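Local coordinates for protein glucosamine kinase (Streptacidiphilus jiangxiensis, PDB 6HWJ) that phosphorylates D-glucosamine to D-glucosamine 6-phosphate using ATP and magnesium, and acts on glucose to a lesser extent, at residues D193-A198 against T343-H348; G304-L307 against R312-V315; R351-R356 against A363-W368. One frame throughout, in Å; residues are numbered along the deposited sequence.

Contact 1: D193-A198 against T343-H348; sequences DGWDWA and TASLDH
W195 reaches from the first turn of helix 194-207 to the middle of helix 335-356 and packs against S345 and H348, a helix-to-helix contact carried largely by one indole. The buried end is the six-membered ring. Its CH2 meets H348 CB at 4.0 Å, with the methylene lying at the ring edge near its plane, while CZ2 comes within 4.1 Å of S345 OG. Both polar partners are engaged apart from the indole: S345 OG is hydrogen-bonded to V303 N and H348 NE2 to E406 OE1. H348 also touches E409, which binds D-glucosamine. With CG beside the backbone N (chi1 -58°), the H348 imidazole folds back over its own helix, A344 O lying 3.0 Å from the ring plane over its centre, and leaves CB to face the tryptophan. Beyond these two touches the segments share little surface, though V303, V349 and V352 also pack on W195, which stays partly exposed, with a bis-tris-type buffer molecule, probably from the crystallisation liquor, beside its side chain. At the helix start stands D193, inferred to bind ATP and occupying the N-cap. Its OD1 takes a weak, bent bond from W195 N (2.8 Å, 130°).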
loop_
_atom_site.group_PDB
_atom_site.type_symbol
_atom_site.label_atom_id
_atom_site.label_comp_id
_atom_site.label_asym_id
_atom_site.label_seq_id
_atom_site.Cartn_x
_atom_site.Cartn_y
_atom_site.Cartn_z
ATOM N N ASP A 193 -12.453 4.448 4.659
ATOM C CA ASP A 193 -11.060 4.426 5.115
ATOM C C ASP A 193 -10.873 5.439 6.238
ATOM O O ASP A 193 -11.737 6.278 6.506
ATOM C CB ASP A 193 -10.085 4.674 3.951
ATOM C CG ASP A 193 -10.089 6.108 3.442
ATOM O OD1 ASP A 193 -9.846 7.050 4.218
ATOM O OD2 ASP A 193 -10.316 6.287 2.235
ATOM N N GLY A 194 -9.720 5.338 6.899
ATOM C CA GLY A 194 -9.475 6.062 8.126
ATOM C C GLY A 194 -9.504 7.564 7.976
ATOM O O GLY A 194 -9.789 8.279 8.939
ATOM N N TRP A 195 -9.200 8.076 6.788
ATOM C CA TRP A 195 -9.313 9.530 6.618
ATOM C C TRP A 195 -10.763 9.984 6.688
ATOM O O TRP A 195 -11.014 11.189 6.792
ATOM C CB TRP A 195 -8.634 9.960 5.313
ATOM C CG TRP A 195 -7.147 10.080 5.512
ATOM C CD1 TRP A 195 -6.164 9.328 4.924
ATOM C CD2 TRP A 195 -6.482 10.998 6.390
ATOM N NE1 TRP A 195 -4.921 9.737 5.376
ATOM C CE2 TRP A 195 -5.092 10.757 6.278
ATOM C CE3 TRP A 195 -6.924 12.009 7.248
ATOM C CZ2 TRP A 195 -4.155 11.485 6.998
ATOM C CZ3 TRP A 195 -5.980 12.734 7.965
ATOM C CH2 TRP A 195 -4.618 12.462 7.836
ATOM N N ASP A 196 -11.714 9.045 6.630
ATOM C CA ASP A 196 -13.100 9.317 6.986
ATOM C C ASP A 196 -13.381 8.967 8.453
ATOM O O ASP A 196 -13.768 9.839 9.231
ATOM C CB ASP A 196 -14.053 8.555 6.062
ATOM C CG ASP A 196 -14.036 9.090 4.645
ATOM O OD1 ASP A 196 -14.131 10.325 4.481
ATOM O OD2 ASP A 196 -13.913 8.285 3.700
ATOM N N TRP A 197 -13.175 7.700 8.840
ATOM C CA TRP A 197 -13.690 7.253 10.133
ATOM C C TRP A 197 -12.855 7.733 11.305
ATOM O O TRP A 197 -13.417 7.990 12.369
ATOM C CB TRP A 197 -13.828 5.724 10.203
ATOM C CG TRP A 197 -12.589 4.884 10.036
ATOM C CD1 TRP A 197 -12.238 4.164 8.927
ATOM C CD2 TRP A 197 -11.572 4.625 11.013
ATOM N NE1 TRP A 197 -11.050 3.499 9.151
ATOM C CE2 TRP A 197 -10.625 3.773 10.424
ATOM C CE3 TRP A 197 -11.358 5.055 12.325
ATOM C CZ2 TRP A 197 -9.487 3.334 11.106
ATOM C CZ3 TRP A 197 -10.228 4.628 12.986
ATOM C CH2 TRP A 197 -9.309 3.780 12.369
ATOM N N ALA A 198 -11.529 7.880 11.135
ATOM C CA ALA A 198 -10.719 8.358 12.239
ATOM C C ALA A 198 -10.951 9.842 12.486
ATOM O O ALA A 198 -11.020 10.280 13.637
ATOM C CB ALA A 198 -9.233 8.079 11.986
ATOM N N THR A 343 1.571 5.983 13.524
ATOM C CA THR A 343 1.514 6.942 14.627
ATOM C C THR A 343 1.572 8.372 14.096
ATOM O O THR A 343 0.891 9.256 14.623
ATOM C CB THR A 343 2.642 6.717 15.642
ATOM O OG1 THR A 343 3.914 6.823 14.992
ATOM C CG2 THR A 343 2.518 5.351 16.300
ATOM N N ALA A 344 2.405 8.626 13.078
ATOM C CA ALA A 344 2.373 9.924 12.414
ATOM C C ALA A 344 0.973 10.211 11.856
ATOM O O ALA A 344 0.429 11.308 12.032
ATOM C CB ALA A 344 3.400 9.966 11.284
ATOM N N SER A 345 0.386 9.231 11.160
ATOM C CA SER A 345 -0.942 9.405 10.584
ATOM C C SER A 345 -1.982 9.755 11.656
ATOM O O SER A 345 -2.830 10.629 11.445
ATOM C CB SER A 345 -1.346 8.129 9.844
ATOM O OG SER A 345 -2.501 8.330 9.063
ATOM N N LEU A 346 -1.917 9.100 12.813
ATOM C CA LEU A 346 -2.850 9.399 13.897
ATOM C C LEU A 346 -2.666 10.822 14.402
ATOM O O LEU A 346 -3.644 11.538 14.651
ATOM C CB LEU A 346 -2.668 8.410 15.043
ATOM C CG LEU A 346 -3.115 6.972 14.716
ATOM C CD1 LEU A 346 -2.705 6.012 15.796
ATOM C CD2 LEU A 346 -4.613 6.913 14.492
ATOM N N ASP A 347 -1.414 11.246 14.581
ATOM C CA ASP A 347 -1.143 12.645 14.904
ATOM C C ASP A 347 -1.791 13.568 13.873
ATOM O O ASP A 347 -2.474 14.541 14.224
ATOM C CB ASP A 347 0.372 12.850 14.966
ATOM C CG ASP A 347 0.765 14.216 15.454
ATOM O OD1 ASP A 347 0.264 15.217 14.922
ATOM O OD2 ASP A 347 1.592 14.291 16.368
ATOM N N HIS A 348 -1.596 13.266 12.596
ATOM C CA HIS A 348 -2.104 14.130 11.524
ATOM C C HIS A 348 -3.638 14.193 11.508
ATOM O O HIS A 348 -4.212 15.246 11.178
ATOM C CB HIS A 348 -1.571 13.650 10.191
ATOM C CG HIS A 348 -0.076 13.626 10.128
ATOM N ND1 HIS A 348 0.625 12.951 9.153
ATOM C CD2 HIS A 348 0.852 14.172 10.946
ATOM C CE1 HIS A 348 1.924 13.098 9.366
ATOM N NE2 HIS A 348 2.088 13.850 10.437
#

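Contact 2: G304-L307 against R312-V315; sequences GQIL and RYAV. With MG (magnesium ion), chain C.
L307 and A314 form the hydrogen-bonded pair of an antiparallel beta hairpin, with I306 and V315 as the adjoining non-hydrogen-bonded pair. Backbone bonds run both ways: L307 N gives to A314 O (2.7 Å, 159°) and A314 N to L307 O (2.8 Å). Weaker CA-H...O contacts extend the ladder, among them V315 CA to Q305 O at 3.3 Å. Apolar contacts occupy both faces. On one, I306 splits its branches: CD1 rests on V315 CB (3.7 Å), while CG2 meets CD2 in the plane of the Y313 ring, at its edge (3.8 Å). On the other, the CB atoms of L307 and A314 lie side by side. Metal coordination comes from the residue just before the strand. Q305 bends at chi2 (-70°) to bring OE1 to the magnesium ion at 2.1 Å; NE2 bonds to D300 O, which with the metal bond holds the amide's rotation. D300 also binds D-glucosamine, so the contact borders the active site. Q305 and D317 are the ion's protein ligands, three waters complete the set found, and water 1 donates to G304 O. The hairpin belongs to a small sheet: strand 192-193 flanks 306-309, and helix 212-234 covers I306 and Y313.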
loop_
_atom_site.group_PDB
_atom_site.type_symbol
_atom_site.label_atom_id
_atom_site.label_comp_id
_atom_site.label_asym_id
_atom_site.label_seq_id
_atom_site.Cartn_x
_atom_site.Cartn_y
_atom_site.Cartn_z
ATOM N N GLY A 304 -5.334 5.960 6.101
ATOM C CA GLY A 304 -6.040 5.829 4.833
ATOM C C GLY A 304 -6.009 4.437 4.247
ATOM O O GLY A 304 -6.750 4.180 3.297
ATOM N N GLN A 305 -5.150 3.554 4.760
ATOM C CA GLN A 305 -5.057 2.184 4.281
ATOM C C GLN A 305 -5.881 1.234 5.143
ATOM O O GLN A 305 -5.805 0.018 4.957
ATOM C CB GLN A 305 -3.608 1.704 4.268
ATOM C CG GLN A 305 -2.598 2.669 3.642
ATOM C CD GLN A 305 -2.755 2.795 2.145
ATOM O OE1 GLN A 305 -3.865 2.692 1.601
ATOM N NE2 GLN A 305 -1.627 3.010 1.449
ATOM N N ILE A 306 -6.630 1.759 6.112
ATOM C CA ILE A 306 -7.421 0.927 7.024
ATOM C C ILE A 306 -8.894 1.198 6.773
ATOM O O ILE A 306 -9.381 2.315 7.007
ATOM C CB ILE A 306 -7.069 1.185 8.501
ATOM C CG1 ILE A 306 -5.553 1.090 8.736
ATOM C CG2 ILE A 306 -7.826 0.184 9.385
ATOM C CD1 ILE A 306 -4.962 -0.303 8.576
ATOM N N LEU A 307 -9.607 0.171 6.326
ATOM C CA LEU A 307 -11.053 0.218 6.215
ATOM C C LEU A 307 -11.686 -0.221 7.533
ATOM O O LEU A 307 -11.174 -1.120 8.202
ATOM C CB LEU A 307 -11.520 -0.688 5.087
ATOM C CG LEU A 307 -10.815 -0.446 3.748
ATOM C CD1 LEU A 307 -11.258 -1.487 2.725
ATOM C CD2 LEU A 307 -11.071 0.949 3.234
ATOM N N ARG A 312 -15.166 -3.880 12.477
ATOM C CA ARG A 312 -14.141 -4.700 11.849
ATOM C C ARG A 312 -13.162 -3.811 11.091
ATOM O O ARG A 312 -13.589 -2.906 10.354
ATOM C CB ARG A 312 -14.776 -5.707 10.888
ATOM C CG ARG A 312 -15.613 -6.776 11.569
ATOM C CD ARG A 312 -16.280 -7.666 10.544
ATOM N NE ARG A 312 -16.650 -8.966 11.098
ATOM C CZ ARG A 312 -17.740 -9.194 11.828
ATOM N NH1 ARG A 312 -17.987 -10.415 12.285
ATOM N NH2 ARG A 312 -18.578 -8.202 12.103
ATOM N N TYR A 313 -11.860 -4.070 11.275
ATOM C CA TYR A 313 -10.795 -3.320 10.620
ATOM C C TYR A 313 -10.135 -4.175 9.543
ATOM O O TYR A 313 -9.909 -5.370 9.748
ATOM C CB TYR A 313 -9.728 -2.881 11.644
ATOM C CG TYR A 313 -10.227 -1.871 12.642
ATOM C CD1 TYR A 313 -11.096 -2.231 13.656
ATOM C CD2 TYR A 313 -9.838 -0.544 12.550
ATOM C CE1 TYR A 313 -11.566 -1.286 14.580
ATOM C CE2 TYR A 313 -10.288 0.400 13.462
ATOM C CZ TYR A 313 -11.131 0.028 14.470
ATOM O OH TYR A 313 -11.580 0.996 15.343
ATOM N N ALA A 314 -9.803 -3.555 8.408
ATOM C CA ALA A 314 -9.229 -4.274 7.273
ATOM C C ALA A 314 -8.165 -3.405 6.612
ATOM O O ALA A 314 -8.472 -2.303 6.165
ATOM C CB ALA A 314 -10.325 -4.632 6.259
ATOM N N VAL A 315 -6.927 -3.903 6.543
ATOM C CA VAL A 315 -5.831 -3.168 5.910
ATOM C C VAL A 315 -5.791 -3.535 4.433
ATOM O O VAL A 315 -6.057 -4.689 4.045
ATOM C CB VAL A 315 -4.492 -3.443 6.613
ATOM C CG1 VAL A 315 -4.186 -4.918 6.657
ATOM C CG2 VAL A 315 -3.346 -2.679 5.873
HETATM MG MG MG C . -4.323 3.363 -0.316
HETATM O O HOH W 1 -5.722 4.732 0.712
HETATM O O HOH W 2 -5.970 2.157 -0.267
HETATM O O HOH W 3 -5.412 4.020 -2.075
#

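Contact 3: R351-R356 against A363-W368; sequences RVVVFR and APVRAW
R351 and R366 bring their guanidinium groups together at one side of an antiparallel helical hairpin, helix 335-356 and helix 362-386 joined by a short link. R366 NE lies at the edge of the R351 group, near its plane and 4.2 Å from NH1, and the two planes are turned 53° apart. The pair gathers round one carboxylate: R351 NH2 makes a salt bridge to D430 OD2 and R366 NH2, in a poorly ordered side chain, to D430 OD1, which would offset the like charges. R351 NE also pairs with D347. A bend at chi2 (-57°) carries the R351 chain, whose CB starts away from the partner helix, across to it. Of the other flat groups, the W368 ring has V365 O, from its own helix, in plane at its edge.

The axes of the two segments approach to 9.8 Å, their N-to-C directions 168° apart and so nearly antiparallel. Between them the contact is valine against valine, and V202 of helix 194-207 covers V353 and V365. V353 CG1 stands 4.3 Å from V365 CG2. V354 and V365 lie alongside, pointing opposite ways, and the V354 CG2 methyl lies against V365 CG1 at 3.5 Å, with V365 CB 3.7 Å away.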
loop_
_atom_site.group_PDB
_atom_site.type_symbol
_atom_site.label_atom_id
_atom_site.label_comp_id
_atom_site.label_asym_id
_atom_site.label_seq_id
_atom_site.Cartn_x
_atom_site.Cartn_y
_atom_site.Cartn_z
ATOM N N ARG A 351 -4.482 16.792 13.860
ATOM C CA ARG A 351 -4.216 18.125 13.344
ATOM C C ARG A 351 -5.312 18.551 12.376
ATOM O O ARG A 351 -5.732 19.713 12.375
ATOM C CB ARG A 351 -2.848 18.178 12.645
ATOM C CG ARG A 351 -1.687 17.701 13.502
ATOM C CD ARG A 351 -1.542 18.454 14.787
ATOM N NE ARG A 351 -0.538 17.818 15.651
ATOM C CZ ARG A 351 -0.241 18.225 16.879
ATOM N NH1 ARG A 351 -0.859 19.286 17.405
ATOM N NH2 ARG A 351 0.661 17.572 17.582
ATOM N N VAL A 352 -5.755 17.626 11.519
ATOM C CA VAL A 352 -6.770 17.949 10.516
ATOM C C VAL A 352 -8.105 18.291 11.189
ATOM O O VAL A 352 -8.799 19.228 10.773
ATOM C CB VAL A 352 -6.915 16.766 9.540
ATOM C CG1 VAL A 352 -8.200 16.909 8.699
ATOM C CG2 VAL A 352 -5.672 16.670 8.641
ATOM N N VAL A 353 -8.482 17.542 12.234
ATOM C CA VAL A 353 -9.733 17.832 12.938
ATOM C C VAL A 353 -9.700 19.251 13.476
ATOM O O VAL A 353 -10.660 20.013 13.326
ATOM C CB VAL A 353 -9.977 16.812 14.071
ATOM C CG1 VAL A 353 -11.121 17.269 14.987
ATOM C CG2 VAL A 353 -10.290 15.446 13.501
ATOM N N VAL A 354 -8.578 19.638 14.092
ATOM C CA VAL A 354 -8.486 20.963 14.689
ATOM C C VAL A 354 -8.526 22.035 13.614
ATOM O O VAL A 354 -9.156 23.084 13.784
ATOM C CB VAL A 354 -7.217 21.061 15.553
ATOM C CG1 VAL A 354 -6.951 22.508 15.927
ATOM C CG2 VAL A 354 -7.359 20.170 16.799
ATOM N N PHE A 355 -7.843 21.802 12.507
ATOM C CA PHE A 355 -7.737 22.792 11.444
ATOM C C PHE A 355 -9.062 22.992 10.708
ATOM O O PHE A 355 -9.398 24.121 10.317
ATOM C CB PHE A 355 -6.641 22.328 10.469
ATOM C CG PHE A 355 -6.327 23.314 9.366
ATOM C CD1 PHE A 355 -5.384 24.299 9.551
ATOM C CD2 PHE A 355 -6.916 23.188 8.118
ATOM C CE1 PHE A 355 -5.062 25.192 8.535
ATOM C CE2 PHE A 355 -6.596 24.073 7.093
ATOM C CZ PHE A 355 -5.674 25.061 7.298
ATOM N N ARG A 356 -9.829 21.920 10.515
ATOM C CA ARG A 356 -11.009 21.969 9.660
ATOM C C ARG A 356 -12.317 22.194 10.406
ATOM O O ARG A 356 -13.316 22.538 9.765
ATOM C CB ARG A 356 -11.145 20.661 8.866
ATOM C CG ARG A 356 -10.015 20.431 7.899
ATOM C CD ARG A 356 -10.266 19.199 7.045
ATOM N NE ARG A 356 -9.127 18.922 6.156
ATOM C CZ ARG A 356 -8.982 17.805 5.454
ATOM N NH1 ARG A 356 -9.901 16.860 5.510
ATOM N NH2 ARG A 356 -7.914 17.641 4.694
ATOM N N ALA A 363 -7.798 21.388 22.976
ATOM C CA ALA A 363 -7.246 20.719 24.154
ATOM C C ALA A 363 -7.556 19.229 24.160
ATOM O O ALA A 363 -6.617 18.419 24.246
ATOM C CB ALA A 363 -7.766 21.411 25.425
ATOM N N PRO A 364 -8.810 18.797 24.067
ATOM C CA PRO A 364 -9.070 17.347 24.023
ATOM C C PRO A 364 -8.461 16.648 22.821
ATOM O O PRO A 364 -8.050 15.487 22.936
ATOM C CB PRO A 364 -10.604 17.261 24.010
ATOM C CG PRO A 364 -11.074 18.628 23.590
ATOM C CD PRO A 364 -10.054 19.588 24.119
ATOM N N VAL A 365 -8.395 17.305 21.665
ATOM C CA VAL A 365 -7.804 16.668 20.490
ATOM C C VAL A 365 -6.307 16.465 20.701
ATOM O O VAL A 365 -5.756 15.402 20.388
ATOM C CB VAL A 365 -8.082 17.501 19.225
ATOM C CG1 VAL A 365 -7.421 16.856 18.004
ATOM C CG2 VAL A 365 -9.567 17.672 19.003
ATOM N N ARG A 366 -5.622 17.470 21.247
ATOM C CA ARG A 366 -4.180 17.344 21.444
ATOM C C ARG A 366 -3.860 16.323 22.528
ATOM O O ARG A 366 -2.891 15.565 22.406
ATOM C CB ARG A 366 -3.578 18.709 21.787
ATOM C CG ARG A 366 -3.685 19.717 20.640
ATOM C CD ARG A 366 -3.080 21.062 21.003
ATOM N NE ARG A 366 -1.623 21.010 21.104
ATOM C CZ ARG A 366 -0.867 22.013 21.543
ATOM N NH1 ARG A 366 -1.425 23.153 21.931
ATOM N NH2 ARG A 366 0.450 21.873 21.598
ATOM N N ALA A 367 -4.683 16.259 23.575
ATOM C CA ALA A 367 -4.553 15.183 24.548
ATOM C C ALA A 367 -4.729 13.832 23.876
ATOM O O ALA A 367 -4.010 12.870 24.183
ATOM C CB ALA A 367 -5.584 15.352 25.662
ATOM N N TRP A 368 -5.657 13.750 22.921
ATOM C CA TRP A 368 -5.889 12.493 22.220
ATOM C C TRP A 368 -4.700 12.132 21.332
ATOM O O TRP A 368 -4.331 10.952 21.220
ATOM C CB TRP A 368 -7.186 12.590 21.385
ATOM C CG TRP A 368 -7.397 11.404 20.489
ATOM C CD1 TRP A 368 -8.111 10.275 20.772
ATOM C CD2 TRP A 368 -6.862 11.229 19.178
ATOM N NE1 TRP A 368 -8.057 9.401 19.696
ATOM C CE2 TRP A 368 -7.292 9.963 18.712
ATOM C CE3 TRP A 368 -6.073 12.028 18.334
ATOM C CZ2 TRP A 368 -6.956 9.474 17.444
ATOM C CZ3 TRP A 368 -5.743 11.543 17.075
ATOM C CH2 TRP A 368 -6.189 10.285 16.636
#

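Following the chain, residues 193-198 come first and wait some 145 residues for their partner. Within that span contact 2 opens and closes as a short hairpin, so the local loop sits inside the long one that 343-348 closes. Contact 3 follows in series, closing the short connection between helices 335-356 and 362-386. Contacts 1 and 2 touch directly: W197 NE1 lies 3.0 Å from I306 O, a probable hydrogen bond from the helix to the hairpin strand. Contacts 1 and 3 share helix 335-356, and L346 O packs against W368 CZ3 at 3.2 Å. Contact 1 thus joins the hairpin, with the magnesium ligand just before it, to helix 335-356, and contact 3 carries on from there to helix 362-386.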